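Local coordinates for protein type-iv like pilin ttha1219 (Thermus thermophilus, PDB 5G23) that probably acts as a pseudopilin-like subunit of the type IV pilus machinery used for DNA uptake in natural competence, at residues A71-P76 / Q84-C89; R58-V63 / T107-N112; D138-E143 / A182-R187. All coordinates share one frame; numbering follows the deposited sequence.

Contact 1. Residues A71-P76 / Q84-C89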
loop_
_atom_site.group_PDB
_atom_site.type_symbol
_atom_site.label_atom_id
_atom_site.label_comp_id
_atom_site.label_asym_id
_atom_site.label_seq_id
_atom_site.Cartn_x
_atom_site.Cartn_y
_atom_site.Cartn_z
ATOM N N ALA B 71 7.628 -13.453 16.602
ATOM C CA ALA B 71 7.170 -13.119 15.262
ATOM C C ALA B 71 6.083 -12.071 15.252
ATOM O O ALA B 71 5.958 -11.359 14.292
ATOM C CB ALA B 71 6.671 -14.393 14.553
ATOM N N LEU B 72 5.302 -11.984 16.327
ATOM C CA LEU B 72 4.156 -11.113 16.388
ATOM C C LEU B 72 3.893 -10.733 17.822
ATOM O O LEU B 72 3.940 -11.603 18.743
ATOM C CB LEU B 72 2.931 -11.810 15.797
ATOM C CG LEU B 72 1.669 -10.979 15.684
ATOM C CD1 LEU B 72 1.745 -10.058 14.510
ATOM C CD2 LEU B 72 0.430 -11.876 15.567
ATOM N N VAL B 73 3.573 -9.473 18.027
ATOM C CA VAL B 73 3.034 -9.017 19.310
ATOM C C VAL B 73 1.832 -8.169 19.056
ATOM O O VAL B 73 1.893 -7.165 18.335
ATOM C CB VAL B 73 4.057 -8.194 20.128
ATOM C CG1 VAL B 73 3.442 -7.713 21.416
ATOM C CG2 VAL B 73 5.268 -9.019 20.502
ATOM N N LEU B 74 0.713 -8.554 19.677
ATOM C CA LEU B 74 -0.540 -7.803 19.623
ATOM C C LEU B 74 -0.794 -7.129 20.959
ATOM O O LEU B 74 -0.691 -7.804 21.975
ATOM C CB LEU B 74 -1.715 -8.693 19.304
ATOM C CG LEU B 74 -1.547 -9.391 17.981
ATOM C CD1 LEU B 74 -2.679 -10.423 17.782
ATOM C CD2 LEU B 74 -1.566 -8.436 16.821
ATOM N N SER B 75 -1.091 -5.821 20.919
ATOM C CA SER B 75 -1.292 -4.969 22.131
ATOM C C SER B 75 -2.599 -4.200 22.059
ATOM O O SER B 75 -2.591 -3.024 21.754
ATOM C CB SER B 75 -0.152 -3.927 22.221
ATOM O OG SER B 75 1.057 -4.658 22.312
ATOM N N PRO B 76 -3.727 -4.884 22.216
ATOM C CA PRO B 76 -4.995 -4.194 22.160
ATOM C C PRO B 76 -5.176 -3.298 23.353
ATOM O O PRO B 76 -4.617 -3.539 24.444
ATOM C CB PRO B 76 -6.056 -5.309 22.189
ATOM C CG PRO B 76 -5.333 -6.467 22.831
ATOM C CD PRO B 76 -3.866 -6.324 22.520
ATOM N N GLN B 84 2.868 -5.384 16.275
ATOM C CA GLN B 84 4.255 -5.505 15.803
ATOM C C GLN B 84 4.506 -6.891 15.243
ATOM O O GLN B 84 4.016 -7.863 15.800
ATOM C CB GLN B 84 5.280 -5.194 16.884
ATOM C CG GLN B 84 5.070 -3.893 17.651
ATOM C CD GLN B 84 5.864 -3.891 18.930
ATOM O OE1 GLN B 84 7.048 -3.568 18.914
ATOM N NE2 GLN B 84 5.265 -4.380 20.015
ATOM N N GLY B 85 5.349 -6.973 14.197
ATOM C CA GLY B 85 5.714 -8.202 13.578
ATOM C C GLY B 85 7.128 -8.235 12.995
ATOM O O GLY B 85 7.705 -7.202 12.709
ATOM N N TRP B 86 7.686 -9.423 12.881
ATOM C CA TRP B 86 9.080 -9.570 12.352
ATOM C C TRP B 86 9.057 -10.681 11.304
ATOM O O TRP B 86 8.185 -11.593 11.313
ATOM C CB TRP B 86 10.047 -9.871 13.483
ATOM C CG TRP B 86 10.181 -8.797 14.479
ATOM C CD1 TRP B 86 11.129 -7.832 14.502
ATOM C CD2 TRP B 86 9.314 -8.537 15.597
ATOM N NE1 TRP B 86 10.895 -6.961 15.541
ATOM C CE2 TRP B 86 9.794 -7.395 16.240
ATOM C CE3 TRP B 86 8.147 -9.161 16.086
ATOM C CZ2 TRP B 86 9.173 -6.855 17.356
ATOM C CZ3 TRP B 86 7.559 -8.674 17.222
ATOM C CH2 TRP B 86 8.062 -7.486 17.844
ATOM N N PHE B 87 9.982 -10.616 10.391
ATOM C CA PHE B 87 10.145 -11.628 9.337
ATOM C C PHE B 87 11.567 -11.575 8.790
ATOM O O PHE B 87 12.283 -10.589 8.968
ATOM C CB PHE B 87 9.150 -11.410 8.202
ATOM C CG PHE B 87 9.202 -9.999 7.635
ATOM C CD1 PHE B 87 8.544 -8.959 8.247
ATOM C CD2 PHE B 87 9.917 -9.737 6.505
ATOM C CE1 PHE B 87 8.609 -7.639 7.749
ATOM C CE2 PHE B 87 9.965 -8.443 5.959
ATOM C CZ PHE B 87 9.335 -7.395 6.605
ATOM N N LEU B 88 11.965 -12.650 8.127
ATOM C CA LEU B 88 13.242 -12.746 7.475
ATOM C C LEU B 88 13.132 -12.209 6.068
ATOM O O LEU B 88 12.215 -12.515 5.339
ATOM C CB LEU B 88 13.696 -14.189 7.377
ATOM C CG LEU B 88 15.134 -14.348 6.841
ATOM C CD1 LEU B 88 16.140 -13.878 7.860
ATOM C CD2 LEU B 88 15.436 -15.785 6.440
ATOM N N CYS B 89 14.055 -11.373 5.688
ATOM C CA CYS B 89 14.089 -10.873 4.326
ATOM C C CYS B 89 14.761 -11.821 3.333
ATOM O O CYS B 89 15.871 -12.202 3.564
ATOM C CB CYS B 89 14.804 -9.540 4.344
ATOM S SG CYS B 89 13.762 -8.263 4.938
HETATM O O HOH W 1 2.429 -4.778 19.814
#

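Contact 2. Residues R58-V63 / T107-N112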
loop_
_atom_site.group_PDB
_atom_site.type_symbol
_atom_site.label_atom_id
_atom_site.label_comp_id
_atom_site.label_asym_id
_atom_site.label_seq_id
_atom_site.Cartn_x
_atom_site.Cartn_y
_atom_site.Cartn_z
ATOM N N ARG B 58 -0.577 -6.430 3.009
ATOM C CA ARG B 58 0.607 -6.939 2.320
ATOM C C ARG B 58 1.763 -7.080 3.280
ATOM O O ARG B 58 2.550 -8.016 3.194
ATOM C CB ARG B 58 0.980 -6.040 1.155
ATOM C CG ARG B 58 2.043 -6.620 0.245
ATOM C CD ARG B 58 2.520 -5.705 -0.919
ATOM N NE ARG B 58 3.416 -6.474 -1.827
ATOM C CZ ARG B 58 3.251 -6.672 -3.133
ATOM N NH1 ARG B 58 2.229 -6.092 -3.808
ATOM N NH2 ARG B 58 4.135 -7.415 -3.794
ATOM N N GLU B 59 1.886 -6.141 4.199
ATOM C CA GLU B 59 2.949 -6.162 5.132
ATOM C C GLU B 59 2.759 -7.289 6.183
ATOM O O GLU B 59 3.712 -7.953 6.569
ATOM C CB GLU B 59 3.002 -4.771 5.757
ATOM C CG GLU B 59 4.064 -4.497 6.779
ATOM C CD GLU B 59 5.354 -4.084 6.153
ATOM O OE1 GLU B 59 5.381 -3.899 4.915
ATOM O OE2 GLU B 59 6.339 -4.089 6.900
ATOM N N LEU B 60 1.557 -7.452 6.699
ATOM C CA LEU B 60 1.314 -8.375 7.782
ATOM C C LEU B 60 1.274 -9.846 7.316
ATOM O O LEU B 60 1.599 -10.733 8.111
ATOM C CB LEU B 60 0.043 -8.006 8.552
ATOM C CG LEU B 60 0.187 -6.674 9.317
ATOM C CD1 LEU B 60 -1.140 -6.206 9.872
ATOM C CD2 LEU B 60 1.202 -6.764 10.468
ATOM N N TYR B 61 0.917 -10.087 6.057
ATOM C CA TYR B 61 0.908 -11.439 5.517
ATOM C C TYR B 61 2.298 -12.088 5.660
ATOM O O TYR B 61 2.406 -13.282 5.831
ATOM C CB TYR B 61 0.535 -11.409 4.043
ATOM C CG TYR B 61 0.493 -12.751 3.396
ATOM C CD1 TYR B 61 -0.643 -13.538 3.500
ATOM C CD2 TYR B 61 1.574 -13.249 2.675
ATOM C CE1 TYR B 61 -0.717 -14.784 2.896
ATOM C CE2 TYR B 61 1.506 -14.475 2.047
ATOM C CZ TYR B 61 0.342 -15.258 2.191
ATOM O OH TYR B 61 0.251 -16.507 1.620
ATOM N N THR B 62 3.329 -11.284 5.538
ATOM C CA THR B 62 4.692 -11.792 5.575
ATOM C C THR B 62 5.211 -12.126 7.005
ATOM O O THR B 62 6.237 -12.718 7.168
ATOM C CB THR B 62 5.679 -10.780 4.892
ATOM O OG1 THR B 62 5.855 -9.595 5.672
ATOM C CG2 THR B 62 5.168 -10.274 3.588
ATOM N N VAL B 63 4.492 -11.706 8.052
ATOM C CA VAL B 63 5.040 -11.812 9.406
ATOM C C VAL B 63 5.309 -13.251 9.720
ATOM O O VAL B 63 4.483 -14.107 9.494
ATOM C CB VAL B 63 4.111 -11.096 10.409
ATOM C CG1 VAL B 63 4.534 -11.405 11.803
ATOM C CG2 VAL B 63 4.210 -9.594 10.190
ATOM N N THR B 107 8.208 -4.551 11.814
ATOM C CA THR B 107 7.195 -3.663 11.359
ATOM C C THR B 107 6.205 -3.447 12.478
ATOM O O THR B 107 5.908 -4.376 13.253
ATOM C CB THR B 107 6.531 -4.243 10.073
ATOM O OG1 THR B 107 5.743 -3.214 9.451
ATOM C CG2 THR B 107 5.656 -5.462 10.365
ATOM N N GLY B 108 5.684 -2.244 12.564
ATOM C CA GLY B 108 4.671 -1.883 13.597
ATOM C C GLY B 108 3.656 -0.821 13.172
ATOM O O GLY B 108 3.983 0.142 12.440
ATOM N N TYR B 109 2.421 -1.000 13.641
ATOM C CA TYR B 109 1.367 -0.075 13.416
ATOM C C TYR B 109 0.743 0.289 14.748
ATOM O O TYR B 109 0.556 -0.589 15.601
ATOM C CB TYR B 109 0.285 -0.710 12.521
ATOM C CG TYR B 109 0.762 -0.961 11.158
ATOM C CD1 TYR B 109 0.773 0.087 10.216
ATOM C CD2 TYR B 109 1.114 -2.201 10.749
ATOM C CE1 TYR B 109 1.227 -0.137 8.936
ATOM C CE2 TYR B 109 1.560 -2.437 9.466
ATOM C CZ TYR B 109 1.620 -1.398 8.572
ATOM O OH TYR B 109 1.994 -1.648 7.272
ATOM N N GLU B 110 0.385 1.548 14.906
ATOM C CA GLU B 110 -0.355 2.060 16.097
ATOM C C GLU B 110 -1.180 3.266 15.759
ATOM O O GLU B 110 -0.867 3.943 14.816
ATOM C CB GLU B 110 0.660 2.556 17.148
ATOM C CG GLU B 110 1.601 1.511 17.703
ATOM C CD GLU B 110 2.293 1.959 18.978
ATOM O OE1 GLU B 110 1.741 2.856 19.703
ATOM O OE2 GLU B 110 3.414 1.430 19.233
ATOM N N VAL B 111 -2.205 3.556 16.556
ATOM C CA VAL B 111 -2.981 4.793 16.419
ATOM C C VAL B 111 -2.653 5.701 17.602
ATOM O O VAL B 111 -2.546 5.262 18.738
ATOM C CB VAL B 111 -4.506 4.569 16.387
ATOM C CG1 VAL B 111 -5.291 5.884 16.462
ATOM C CG2 VAL B 111 -4.887 3.921 15.108
ATOM N N ASN B 112 -2.488 6.962 17.296
ATOM C CA ASN B 112 -2.288 7.984 18.330
ATOM C C ASN B 112 -2.905 9.292 17.839
ATOM O O ASN B 112 -2.669 9.675 16.676
ATOM C CB ASN B 112 -0.786 8.184 18.548
ATOM C CG ASN B 112 -0.499 9.401 19.436
ATOM O OD1 ASN B 112 -0.061 10.454 18.959
ATOM N ND2 ASN B 112 -0.794 9.265 20.720
#

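Contact 3. Residues D138-E143 / A182-R187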
loop_
_atom_site.group_PDB
_atom_site.type_symbol
_atom_site.label_atom_id
_atom_site.label_comp_id
_atom_site.label_asym_id
_atom_site.label_seq_id
_atom_site.Cartn_x
_atom_site.Cartn_y
_atom_site.Cartn_z
ATOM N N ASP B 138 -5.810 14.666 10.878
ATOM C CA ASP B 138 -6.153 15.965 10.330
ATOM C C ASP B 138 -7.652 16.051 10.045
ATOM O O ASP B 138 -8.481 15.773 10.900
ATOM C CB ASP B 138 -5.284 16.192 9.034
ATOM C CG ASP B 138 -5.340 14.970 7.925
ATOM O OD1 ASP B 138 -6.333 14.214 7.691
ATOM O OD2 ASP B 138 -4.312 14.749 7.220
ATOM N N GLU B 139 -7.990 16.393 8.829
ATOM C CA GLU B 139 -9.347 16.383 8.352
ATOM C C GLU B 139 -9.899 14.969 8.625
ATOM O O GLU B 139 -11.045 14.813 9.079
ATOM C CB GLU B 139 -9.306 16.799 6.829
ATOM C CG GLU B 139 -10.622 16.864 6.091
ATOM C CD GLU B 139 -10.466 17.234 4.596
ATOM O OE1 GLU B 139 -9.452 17.893 4.247
ATOM O OE2 GLU B 139 -11.366 16.906 3.761
ATOM N N VAL B 140 -9.100 13.945 8.314
ATOM C CA VAL B 140 -9.500 12.545 8.569
ATOM C C VAL B 140 -9.120 12.221 9.980
ATOM O O VAL B 140 -7.999 12.415 10.367
ATOM C CB VAL B 140 -8.834 11.531 7.608
ATOM C CG1 VAL B 140 -9.194 10.123 7.968
ATOM C CG2 VAL B 140 -9.157 11.848 6.145
ATOM N N GLN B 141 -10.066 11.686 10.726
ATOM C CA GLN B 141 -9.805 11.178 12.082
ATOM C C GLN B 141 -10.026 9.715 12.113
ATOM O O GLN B 141 -11.128 9.226 11.742
ATOM C CB GLN B 141 -10.740 11.853 13.095
ATOM C CG GLN B 141 -10.386 13.322 13.295
ATOM C CD GLN B 141 -9.121 13.481 14.083
ATOM O OE1 GLN B 141 -8.961 12.905 15.183
ATOM N NE2 GLN B 141 -8.203 14.255 13.549
ATOM N N VAL B 142 -9.016 8.970 12.542
ATOM C CA VAL B 142 -9.141 7.531 12.762
ATOM C C VAL B 142 -9.706 7.380 14.167
ATOM O O VAL B 142 -9.013 7.659 15.115
ATOM C CB VAL B 142 -7.774 6.798 12.523
ATOM C CG1 VAL B 142 -7.898 5.313 12.822
ATOM C CG2 VAL B 142 -7.363 6.969 11.071
ATOM N N GLU B 143 -10.956 6.921 14.262
ATOM C CA GLU B 143 -11.689 6.832 15.540
ATOM C C GLU B 143 -11.540 5.445 16.193
ATOM O O GLU B 143 -11.782 5.298 17.387
ATOM C CB GLU B 143 -13.134 7.129 15.332
ATOM C CG GLU B 143 -13.266 8.594 14.902
ATOM C CD GLU B 143 -14.677 9.029 14.638
ATOM O OE1 GLU B 143 -15.620 8.197 14.596
ATOM O OE2 GLU B 143 -14.815 10.228 14.411
ATOM N N ALA B 182 -13.201 5.635 10.482
ATOM C CA ALA B 182 -12.696 6.970 10.275
ATOM C C ALA B 182 -13.856 7.893 9.976
ATOM O O ALA B 182 -14.925 7.483 9.512
ATOM C CB ALA B 182 -11.666 7.036 9.159
ATOM N N SER B 183 -13.604 9.172 10.217
ATOM C CA SER B 183 -14.574 10.240 9.904
ATOM C C SER B 183 -13.925 11.418 9.256
ATOM O O SER B 183 -12.741 11.719 9.460
ATOM C CB SER B 183 -15.306 10.710 11.185
ATOM O OG SER B 183 -14.444 11.455 12.065
ATOM N N VAL B 184 -14.756 12.139 8.529
ATOM C CA VAL B 184 -14.361 13.410 7.903
ATOM C C VAL B 184 -15.555 14.350 7.852
ATOM O O VAL B 184 -16.723 13.894 7.786
ATOM C CB VAL B 184 -13.914 13.233 6.396
ATOM C CG1 VAL B 184 -12.595 12.549 6.252
ATOM C CG2 VAL B 184 -14.965 12.552 5.568
ATOM N N PRO B 185 -15.301 15.658 7.830
ATOM C CA PRO B 185 -16.420 16.605 7.647
ATOM C C PRO B 185 -17.007 16.528 6.258
ATOM O O PRO B 185 -16.269 16.217 5.322
ATOM C CB PRO B 185 -15.787 17.978 7.840
ATOM C CG PRO B 185 -14.411 17.753 8.328
ATOM C CD PRO B 185 -14.007 16.347 7.943
ATOM N N VAL B 186 -18.289 16.824 6.148
ATOM C CA VAL B 186 -18.967 16.923 4.856
ATOM C C VAL B 186 -20.024 18.018 4.956
ATOM O O VAL B 186 -20.780 18.091 5.919
ATOM C CB VAL B 186 -19.528 15.535 4.421
ATOM C CG1 VAL B 186 -20.692 15.098 5.294
ATOM C CG2 VAL B 186 -19.972 15.572 2.949
ATOM N N ARG B 187 -20.072 18.890 3.956
ATOM C CA ARG B 187 -21.001 20.045 3.993
ATOM C C ARG B 187 -22.433 19.516 4.023
ATOM O O ARG B 187 -22.791 18.629 3.249
ATOM C CB ARG B 187 -20.834 21.026 2.833
ATOM C CG ARG B 187 -21.430 22.424 3.166
ATOM C CD ARG B 187 -20.931 23.720 2.526
ATOM N NE ARG B 187 -21.635 24.884 3.117
ATOM C CZ ARG B 187 -21.242 25.620 4.173
ATOM N NH1 ARG B 187 -20.103 25.367 4.810
ATOM N NH2 ARG B 187 -21.985 26.626 4.580
#

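Contact 1. Residues A71-P76 / Q84-C89
Val-73 and Gln-84 form an antiparallel hydrogen-bonded pair, closed by two nearly straight backbone bonds: Val-73 N to Gln-84 O at 2.8 Å and Gln-84 N to Val-73 O at 2.9 Å. Leu-72 and Gly-85 follow as a non-hydrogen-bonded pair, where Leu-72 CA makes a CA-H...O contact of 3.3 Å with Gln-84 O. A third bond, from Trp-86 N to Ala-71 O, is less certain, like the position of that oxygen.

Van der Waals contact divides between the branches of Val-73. CG1, anti to the backbone N (chi1 178°), lies 4.0 Å from Gln-84 NE2, the two side chains running side by side; CG2 makes apolar contact with the indole rim, 4.0 Å from Trp-86 CZ3. The indole is anchored beyond the pair, through Trp-86 NE1 to Cys-126 O.

A water adds a polar bridge: it donates to Val-73 O, accepts from Gln-84 NE2 at 2.9 Å and bonds Ser-75 OG. It steadies the Gln-84 amide on the face that Val-73 shares.

These features belong to a beta hairpin, 69-75 and 82-88, whose first strand carries a classic beta bulge on its other edge, where Ala-71 and Leu-72 oppose Val-162 of strand 160-165.

Contact 2. Residues R58-V63 / T107-N112
Glu-59 and Thr-107 are brought tip to tip by their torsions. Glu-59 CG stands anti to the backbone N, and a bend at chi2 (85°) turns CD off the line of the extended chain; on the strand, Thr-107 OG1 is likewise anti to its own backbone N. The threonine hydroxyl donates to the carboxylate, with Thr-107 OG1 2.8 Å from Glu-59 OE2, approaching on the anti side and 28° out of the carboxylate plane. Trp-118 NE1 bonds the same hydroxyl, which is therefore gripped by two partners in a buried setting.

Tyr-109 adds contact without a hydrogen bond to the helix. Its OH lies 3.6 Å from Glu-59 CG, and the ring is turned 86° from the carboxylate plane. Leu-60 CD2 reaches the ring edge at Tyr-109 CE2, 4.5 Å away, while the ring of Trp-118 meets that of Tyr-109. Farther along, Val-63 CG2 approaches Thr-107 CG2 at 4.4 Å. Putting an alanine at Glu-59 would probably leave the Thr-107 hydroxyl without its acceptor and open a gap where CG had met the Tyr-109 hydroxyl.

Within 58-63, Thr-62 OG1 donates to Glu-59 O at 2.8 Å, tying the chain after the glutamate back to the helix. Arg-58 reaches not to the strand but to another chain, forming a salt bridge with Glu-59 of the second subunit.

A helix laid by one flank against the face of an antiparallel sheet, as 44-61 is here against strand 104-112, is the basic plan of the globular part of type IV pilins and pseudopilins.

Contact 3. Residues D138-E143 / A182-R187
Ser-183 and Glu-143 make the polar side-chain link, Ser-183 OG donating to Glu-143 OE2 at 2.7 Å. The hydroxyl comes from above the carboxylate plane, 53° out of it, and chi1 of 71° sets OG between the backbone N and the carbonyl carbon. Alongside this link in the backbone, Gln-141 and Ser-183 form an antiparallel hydrogen-bonded pair: Gln-141 N to Ser-183 O spans 3.0 Å and Ser-183 N to Gln-141 O 2.9 Å. Val-142 and Ala-182 follow as a non-hydrogen-bonded pair.

The opposite face is apolar. Val-140 and Val-184 lie side by side and point the same way, with Val-140 CG2 3.5 Å from Val-184 CG1. The other valine branch, Val-140 CG1, rests 4.1 Å from Ala-182 CB. Toward the surface, the Glu-139 side chain crosses that of Pro-185, Glu-139 CG lying 3.9 Å from Pro-185 CD.

An Asx turn positions Val-140: Asp-138 OD1 accepts from Val-140 N at 2.8 Å through its anti lone pair. Gln-141 is held separately, folding back at chi2, and its NE2 bonds Asp-138 O at 3.1 Å in the plane of both amide and carbonyl.

Two arginines form the next shell. Arg-222 makes a salt bridge to Glu-143 OE1, while Arg-220 bonds both Ser-183 OG and Glu-139 O, so carboxylate and hydroxyl each have a further partner. Glu-139 OE2 pairs with Arg-44 of the second subunit.

Segments 141-143 and 182-184 run antiparallel but splayed, at 143° between their directions, within the four-stranded antiparallel sheet. There 173-184 is flanked by 141-151 and by 221-230, which bonds Ala-182 and Val-184; the face bearing Val-140 and Val-184 looks onto helix 44-61, at Glu-48 and Leu-45.

How the contacts relate
Contacts 1 and 2 are buried and adjoin one another, their centres about 8 Å apart: strands 82-88 and 104-112 are neighbours in the seven-stranded sheet, and Gly-85 N probably bonds Thr-107 O. Contact 3 is only partly buried and belongs to the four-stranded sheet, its centre about 29 Å from that of contact 1; it touches contact 2 through Val-111 and Val-142. Helix 44-61 supplies one side of contact 2 and packs against contact 3 near its other end. The chemistry follows place: backbone pairing governs contacts 1 and 3, side chains alone make contact 2, and charged groups reach the second subunit from contacts 2 and 3.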